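Local coordinates for metallo-beta-lactamase superfamily protein (Thermus thermophilus, PDB 2ZWR) that binds a pair of zinc ions in a metallo-beta-lactamase fold and probably acts as a hydrolase, at residues I50-A55 and G61-L66; H54-H59 and L81-G86; P24-P29 and E34-L39. One frame throughout, in Å; residues are numbered along the deposited sequence.

Interaction 1 of 3, residues I50-A55 and G61-L66; sequences ILLTHA and GAVAPL. With ZN (zinc ion), chain D.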
# COMPACT_ATOMS: atom_id res chain seq x y z
N ILE A 50 1.40 -7.81 -7.85
CA ILE A 50 1.16 -7.26 -6.53
C ILE A 50 2.08 -6.04 -6.37
O ILE A 50 3.28 -6.14 -6.62
CB ILE A 50 1.41 -8.33 -5.42
CG1 ILE A 50 0.29 -9.39 -5.44
CG2 ILE A 50 1.54 -7.66 -4.02
CD1 ILE A 50 0.48 -10.61 -4.52
N LEU A 51 1.51 -4.89 -6.00
CA LEU A 51 2.26 -3.66 -5.74
C LEU A 51 2.16 -3.35 -4.25
O LEU A 51 1.06 -3.34 -3.69
CB LEU A 51 1.70 -2.49 -6.58
CG LEU A 51 2.25 -2.21 -8.00
CD1 LEU A 51 2.37 -3.45 -8.88
CD2 LEU A 51 1.44 -1.12 -8.71
N LEU A 52 3.31 -3.11 -3.61
CA LEU A 52 3.34 -2.84 -2.16
C LEU A 52 3.79 -1.43 -1.81
O LEU A 52 4.90 -1.03 -2.16
CB LEU A 52 4.21 -3.88 -1.42
CG LEU A 52 3.85 -5.37 -1.58
CD1 LEU A 52 4.91 -6.24 -0.90
CD2 LEU A 52 2.44 -5.70 -1.05
N THR A 53 2.91 -0.68 -1.13
CA THR A 53 3.25 0.64 -0.60
C THR A 53 4.35 0.50 0.41
O THR A 53 5.28 1.31 0.45
CB THR A 53 2.05 1.38 0.06
OG1 THR A 53 1.62 0.66 1.23
CG2 THR A 53 0.89 1.59 -0.93
N HIS A 54 4.26 -0.55 1.24
CA HIS A 54 5.33 -0.90 2.18
C HIS A 54 5.13 -2.33 2.70
O HIS A 54 4.17 -2.99 2.31
CB HIS A 54 5.43 0.14 3.31
CG HIS A 54 4.25 0.16 4.24
ND1 HIS A 54 2.97 0.47 3.83
CD2 HIS A 54 4.17 -0.04 5.58
CE1 HIS A 54 2.15 0.44 4.86
NE2 HIS A 54 2.85 0.13 5.94
N ALA A 55 6.04 -2.79 3.56
CA ALA A 55 6.08 -4.20 3.98
C ALA A 55 5.86 -4.47 5.47
O ALA A 55 6.32 -5.48 5.98
CB ALA A 55 7.38 -4.86 3.53
N GLY A 61 0.36 -10.02 4.39
CA GLY A 61 -0.07 -11.33 4.90
C GLY A 61 -0.76 -12.28 3.92
O GLY A 61 -0.88 -13.48 4.21
N ALA A 62 -1.22 -11.75 2.78
CA ALA A 62 -1.88 -12.55 1.75
C ALA A 62 -1.03 -12.68 0.51
O ALA A 62 -1.46 -13.28 -0.47
CB ALA A 62 -3.23 -11.96 1.39
N VAL A 63 0.17 -12.13 0.53
CA VAL A 63 1.06 -12.22 -0.63
C VAL A 63 1.37 -13.68 -1.00
O VAL A 63 1.17 -14.06 -2.14
CB VAL A 63 2.36 -11.39 -0.48
CG1 VAL A 63 3.36 -11.72 -1.59
CG2 VAL A 63 2.02 -9.91 -0.49
N ALA A 64 1.84 -14.48 -0.03
CA ALA A 64 2.28 -15.86 -0.32
C ALA A 64 1.27 -16.78 -1.05
O ALA A 64 1.61 -17.36 -2.08
CB ALA A 64 2.85 -16.54 0.94
N PRO A 65 0.03 -16.93 -0.51
CA PRO A 65 -0.98 -17.73 -1.22
C PRO A 65 -1.31 -17.24 -2.63
O PRO A 65 -1.52 -18.06 -3.52
CB PRO A 65 -2.22 -17.65 -0.32
CG PRO A 65 -1.98 -16.49 0.62
CD PRO A 65 -0.48 -16.44 0.79
N LEU A 66 -1.34 -15.92 -2.82
CA LEU A 66 -1.66 -15.36 -4.13
C LEU A 66 -0.54 -15.54 -5.16
O LEU A 66 -0.81 -15.74 -6.33
CB LEU A 66 -2.05 -13.88 -4.00
CG LEU A 66 -3.32 -13.64 -3.18
CD1 LEU A 66 -3.68 -12.17 -3.14
CD2 LEU A 66 -4.49 -14.47 -3.69
ZN ZN D . 2.38 0.34 8.06
O HOH W 1 0.83 -0.85 8.76

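Interaction 2 of 3, residues H54-H59 and L81-G86; sequences HAHFDH and LPLYEG. With ZN (zinc ion), chain D; ZN (zinc ion), chain C.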
# COMPACT_ATOMS: atom_id res chain seq x y z
N HIS A 54 4.26 -0.55 1.24
CA HIS A 54 5.33 -0.90 2.18
C HIS A 54 5.13 -2.33 2.70
O HIS A 54 4.17 -2.99 2.31
CB HIS A 54 5.43 0.14 3.31
CG HIS A 54 4.25 0.16 4.24
ND1 HIS A 54 2.97 0.47 3.83
CD2 HIS A 54 4.17 -0.04 5.58
CE1 HIS A 54 2.15 0.44 4.86
NE2 HIS A 54 2.85 0.13 5.94
N ALA A 55 6.04 -2.79 3.56
CA ALA A 55 6.08 -4.20 3.98
C ALA A 55 5.86 -4.47 5.47
O ALA A 55 6.32 -5.48 5.98
CB ALA A 55 7.38 -4.86 3.53
N HIS A 56 5.14 -3.59 6.17
CA HIS A 56 4.57 -4.00 7.44
C HIS A 56 3.67 -5.22 7.22
O HIS A 56 2.99 -5.34 6.18
CB HIS A 56 3.79 -2.88 8.11
CG HIS A 56 4.66 -1.80 8.65
ND1 HIS A 56 4.23 -0.50 8.77
CD2 HIS A 56 5.94 -1.83 9.09
CE1 HIS A 56 5.21 0.24 9.28
NE2 HIS A 56 6.26 -0.55 9.48
N PHE A 57 3.67 -6.12 8.20
CA PHE A 57 2.97 -7.40 8.09
C PHE A 57 1.48 -7.30 7.74
O PHE A 57 0.94 -8.21 7.10
CB PHE A 57 3.20 -8.27 9.33
CG PHE A 57 2.45 -7.82 10.58
CD1 PHE A 57 3.12 -7.14 11.60
CD2 PHE A 57 1.10 -8.12 10.77
CE1 PHE A 57 2.46 -6.74 12.77
CE2 PHE A 57 0.42 -7.72 11.94
CZ PHE A 57 1.11 -7.03 12.94
N ASP A 58 0.82 -6.22 8.15
CA ASP A 58 -0.61 -6.04 7.84
C ASP A 58 -0.87 -5.70 6.37
O ASP A 58 -2.02 -5.65 5.93
CB ASP A 58 -1.28 -5.02 8.79
CG ASP A 58 -0.60 -3.65 8.76
OD1 ASP A 58 0.64 -3.57 8.87
OD2 ASP A 58 -1.32 -2.64 8.63
N HIS A 59 0.20 -5.50 5.60
CA HIS A 59 0.08 -5.18 4.18
C HIS A 59 0.52 -6.34 3.27
O HIS A 59 0.32 -6.28 2.06
CB HIS A 59 0.83 -3.88 3.85
CG HIS A 59 0.20 -2.67 4.48
ND1 HIS A 59 -0.55 -1.76 3.76
CD2 HIS A 59 0.17 -2.25 5.76
CE1 HIS A 59 -1.02 -0.83 4.58
NE2 HIS A 59 -0.60 -1.11 5.80
N LEU A 81 12.75 -4.34 2.17
CA LEU A 81 13.06 -5.78 2.13
C LEU A 81 13.27 -6.42 3.51
O LEU A 81 12.76 -7.51 3.75
CB LEU A 81 14.28 -6.08 1.26
CG LEU A 81 14.18 -6.90 -0.04
CD1 LEU A 81 12.96 -7.83 -0.14
CD2 LEU A 81 14.30 -6.00 -1.25
N PRO A 82 14.04 -5.76 4.41
CA PRO A 82 14.20 -6.35 5.75
C PRO A 82 12.87 -6.52 6.48
O PRO A 82 12.68 -7.53 7.15
CB PRO A 82 15.11 -5.34 6.47
CG PRO A 82 15.89 -4.70 5.35
CD PRO A 82 14.86 -4.53 4.28
N LEU A 83 11.96 -5.56 6.33
CA LEU A 83 10.62 -5.68 6.88
C LEU A 83 9.85 -6.84 6.22
O LEU A 83 9.19 -7.62 6.90
CB LEU A 83 9.84 -4.37 6.71
CG LEU A 83 10.26 -3.14 7.52
CD1 LEU A 83 9.45 -1.93 7.09
CD2 LEU A 83 10.11 -3.36 9.01
N TYR A 84 9.98 -6.94 4.90
CA TYR A 84 9.27 -7.94 4.12
C TYR A 84 9.73 -9.34 4.52
O TYR A 84 8.90 -10.23 4.74
CB TYR A 84 9.50 -7.68 2.64
CG TYR A 84 8.79 -8.59 1.66
CD1 TYR A 84 7.51 -8.29 1.20
CD2 TYR A 84 9.43 -9.73 1.17
CE1 TYR A 84 6.87 -9.12 0.27
CE2 TYR A 84 8.81 -10.56 0.26
CZ TYR A 84 7.53 -10.25 -0.20
OH TYR A 84 6.93 -11.09 -1.10
N GLU A 85 11.04 -9.51 4.65
CA GLU A 85 11.63 -10.81 4.96
C GLU A 85 11.25 -11.37 6.33
O GLU A 85 11.13 -12.58 6.49
CB GLU A 85 13.15 -10.73 4.80
CG GLU A 85 13.56 -10.56 3.33
CD GLU A 85 15.03 -10.26 3.15
OE1 GLU A 85 15.60 -9.51 3.97
OE2 GLU A 85 15.61 -10.78 2.17
N GLY A 86 11.07 -10.48 7.31
CA GLY A 86 10.70 -10.89 8.66
C GLY A 86 9.26 -10.63 9.05
O GLY A 86 8.93 -10.70 10.22
ZN ZN D . 2.38 0.34 8.06
ZN ZN C . -0.80 -0.53 7.82
O HOH W 1 0.83 -0.85 8.76

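Interaction 3 of 3, residues P24-P29 and E34-L39; sequences PVLIDP and EKLLAL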
# COMPACT_ATOMS: atom_id res chain seq x y z
N PRO A 24 -5.14 -5.29 -14.60
CA PRO A 24 -5.40 -5.16 -13.17
C PRO A 24 -4.16 -5.34 -12.31
O PRO A 24 -3.28 -6.16 -12.64
CB PRO A 24 -6.41 -6.29 -12.89
CG PRO A 24 -6.91 -6.73 -14.24
CD PRO A 24 -5.75 -6.52 -15.15
N VAL A 25 -4.08 -4.57 -11.23
CA VAL A 25 -3.08 -4.79 -10.19
C VAL A 25 -3.75 -4.86 -8.83
O VAL A 25 -4.83 -4.30 -8.61
CB VAL A 25 -1.97 -3.69 -10.13
CG1 VAL A 25 -1.03 -3.81 -11.30
CG2 VAL A 25 -2.57 -2.27 -10.02
N LEU A 26 -3.08 -5.54 -7.91
CA LEU A 26 -3.52 -5.66 -6.55
C LEU A 26 -2.52 -4.98 -5.61
O LEU A 26 -1.36 -5.40 -5.54
CB LEU A 26 -3.69 -7.14 -6.21
CG LEU A 26 -4.09 -7.50 -4.78
CD1 LEU A 26 -5.37 -6.78 -4.38
CD2 LEU A 26 -4.22 -9.02 -4.69
N ILE A 27 -2.98 -3.94 -4.92
CA ILE A 27 -2.17 -3.16 -3.98
C ILE A 27 -2.37 -3.62 -2.53
O ILE A 27 -3.49 -3.62 -2.02
CB ILE A 27 -2.50 -1.64 -4.09
CG1 ILE A 27 -2.19 -1.13 -5.50
CG2 ILE A 27 -1.76 -0.81 -3.02
CD1 ILE A 27 -2.62 0.33 -5.76
N ASP A 28 -1.26 -3.98 -1.87
CA ASP A 28 -1.23 -4.34 -0.43
C ASP A 28 -2.22 -5.46 -0.00
O ASP A 28 -3.10 -5.21 0.85
CB ASP A 28 -1.44 -3.11 0.47
CG ASP A 28 -0.34 -2.06 0.34
OD1 ASP A 28 0.63 -2.27 -0.41
OD2 ASP A 28 -0.47 -1.01 1.01
N PRO A 29 -2.08 -6.68 -0.55
CA PRO A 29 -2.94 -7.79 -0.07
C PRO A 29 -2.52 -8.24 1.33
O PRO A 29 -1.68 -9.12 1.47
CB PRO A 29 -2.66 -8.91 -1.08
CG PRO A 29 -1.27 -8.61 -1.62
CD PRO A 29 -1.12 -7.12 -1.58
N GLU A 34 -8.79 -15.59 0.87
CA GLU A 34 -10.10 -16.07 0.40
C GLU A 34 -10.99 -14.89 0.03
O GLU A 34 -11.75 -14.97 -0.93
CB GLU A 34 -10.84 -16.90 1.47
CG GLU A 34 -9.99 -17.58 2.52
CD GLU A 34 -9.42 -16.62 3.57
OE1 GLU A 34 -10.19 -15.89 4.25
OE2 GLU A 34 -8.20 -16.62 3.74
N LYS A 35 -10.92 -13.82 0.81
CA LYS A 35 -11.68 -12.60 0.56
C LYS A 35 -11.20 -11.91 -0.73
O LYS A 35 -12.01 -11.40 -1.50
CB LYS A 35 -11.56 -11.66 1.77
CG LYS A 35 -12.70 -10.66 1.93
CD LYS A 35 -12.88 -10.22 3.39
N LEU A 36 -9.89 -11.93 -0.96
CA LEU A 36 -9.31 -11.38 -2.20
C LEU A 36 -9.65 -12.21 -3.43
O LEU A 36 -10.08 -11.67 -4.45
CB LEU A 36 -7.80 -11.21 -2.07
CG LEU A 36 -7.39 -10.05 -1.15
CD1 LEU A 36 -5.99 -10.26 -0.62
CD2 LEU A 36 -7.52 -8.71 -1.87
N LEU A 37 -9.47 -13.53 -3.33
CA LEU A 37 -9.88 -14.46 -4.37
C LEU A 37 -11.37 -14.27 -4.74
O LEU A 37 -11.72 -14.30 -5.92
CB LEU A 37 -9.58 -15.90 -3.96
CG LEU A 37 -8.09 -16.27 -3.93
CD1 LEU A 37 -7.84 -17.55 -3.11
CD2 LEU A 37 -7.52 -16.38 -5.34
N ALA A 38 -12.22 -14.07 -3.74
CA ALA A 38 -13.66 -13.79 -3.96
C ALA A 38 -13.91 -12.45 -4.65
O ALA A 38 -14.86 -12.33 -5.44
CB ALA A 38 -14.43 -13.87 -2.66
N LEU A 39 -13.08 -11.46 -4.35
CA LEU A 39 -13.13 -10.16 -5.04
C LEU A 39 -12.80 -10.28 -6.53
O LEU A 39 -13.45 -9.63 -7.36
CB LEU A 39 -12.21 -9.13 -4.37
CG LEU A 39 -12.34 -7.67 -4.84
CD1 LEU A 39 -13.78 -7.15 -4.73
CD2 LEU A 39 -11.38 -6.74 -4.08

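Interaction 1 of 3, residues I50-A55 and G61-L66
Ile-50 and Val-63 meet methyl to methyl where strand 50-51 packs against the first turn of helix 63-70. Ile-50 can be followed outward. Its CB faces the helix and splits into two branches that serve different partners. CG2, anti to the backbone N, lies 4.2 Å from Val-63 CG2. The longer branch starts at CG1, beside the backbone N (chi1 -71°), and stays extended, which carries the terminal CD1 to Leu-66, one turn further along the helix, 4.2 Å from its CB. There the two side chains cross at about a right angle. Val-63 CG2 is shared: Leu-52 CD2 reaches it from further along the chain, at 4.3 Å. No hydrogen bond spans the contact, and all four residues are buried; Tyr-84 closes over Leu-52 and Val-63, while Leu-36 lies against Leu-66.

Thr-53 and His-54 follow. His-54 ND1 donates to Thr-53 OG1 (2.9 Å, 158°), which lies nearly in the ring plane and is also hydrogen-bonded to Asp-28 OD2. This bond helps set the rotation of the imidazole, whose NE2 binds a zinc ion at 2.2 Å. Strand 50-51, helix 63-70 and strand 74-76 form a beta-alpha-beta unit, and the stretch leaving its first strand opens the HxHxDH metal-binding motif of the metallo-beta-lactamase superfamily.

Interaction 2 of 3, residues H54-H59 and L81-G86
Ala-55 and Tyr-84 make the tightest apolar touch here, with Ala-55 CB 3.6 Å from Tyr-84 CB. The methyl sits at the edge of the tyrosine ring, near its plane. Because Tyr-84 CG is anti to the backbone N (chi1 -178°), the ring runs on past Ala-55, and its hydroxyl finds a hydrogen-bond partner in Pro-102 O. The same methyl meets Leu-83 CB at 4.1 Å, so one small residue fits against two successive positions of helix 81-85. Further out, Leu-83 and His-56 run alongside each other in the same direction, and Leu-83 CD1 comes obliquely to the imidazole, 4.0 Å from His-56 CD2.

Hydrogen bonding does not cross between the segments. Within the loop, His-59 N bonds to His-56 O at 2.9 Å and closes a turn.

Coordination is the third kind of interaction. His-56 binds through ND1, joining His-54 on one zinc, with His-125 and Asp-144 completing its protein ligands. The second zinc takes Asp-58 OD2 at 2.3 Å and His-59 NE2, together with His-184 and the same Asp-144. Two ligand rings of the neighbouring zincs pack together, His-54 CE1 lying over the centre of the His-59 ring, 3.3 Å above its plane. A water bridges the two metals and donates to Asp-58 OD1 at 2.7 Å, so this carboxylate uses one oxygen for the metal and the other to orient the water. A water held between two zincs, 1.9 Å from the one bound by Asp-58, would probably be strongly polarised, consistent with the metal-bound hydroxide proposed as nucleophile in binuclear hydrolases of this fold.

Interaction 3 of 3, residues P24-P29 and E34-L39
Leu-36 carries the helix side of this contact, its two methyls dividing between Leu-26 and Pro-29. Apolar contact is the whole of what joins the segments. Leu-36 CD1 meets the CB–CA side of Pro-29, 3.6 Å from Pro-29 CB, while the other methyl, CD2, is 3.8 Å from Leu-26 CD1. The two leucine side chains meet at a slant. On the strand side, Leu-26 CG stands anti to the backbone N (chi1 177°), which sends the fork out toward the helix. Strand 23-27, helix 33-43 and strand 50-51 make up a beta-alpha-beta unit of the metallo-beta-lactamase fold, and these methyls pack the crossover helix onto its first strand. Val-6 and Leu-8 of strand 2-8 also touch Leu-36, as does Leu-66 of helix 63-70.

Polar interactions stay within each segment or lead elsewhere. The helix has its regular backbone bonds, such as Ala-38 N to Glu-34 O at 3.0 Å. Between the two touching strand-side residues, Asp-28 takes a left-handed backbone conformation (phi 53°, psi 63°), and both oxygens of its carboxylate are hydrogen-bonded outside the two segments.

How the interactions relate
Asp-28 ties the three contacts together: its OD2 lies 2.7 Å from Thr-53 OG1 of interaction 1 and 2.9 Å from His-59 ND1 of interaction 2, so this residue, just after strand 23-27, probably helps position the zinc ligand His-59 directly, and His-54 through Thr-53. Interactions 1 and 3 belong to successive beta-alpha-beta units on one sheet, where Leu-51 N meets Leu-26 O at 2.9 Å; Leu-66 of helix 63-70 also reaches Leu-26 of strand 23-27, CD1 to CD2 3.6 Å. Interactions 1 and 2 share His-54 and Ala-55, and both touch the zinc ion bound by His-54 and its bridging water; Tyr-84 CE1 packs 3.7 Å from Leu-52 CD1.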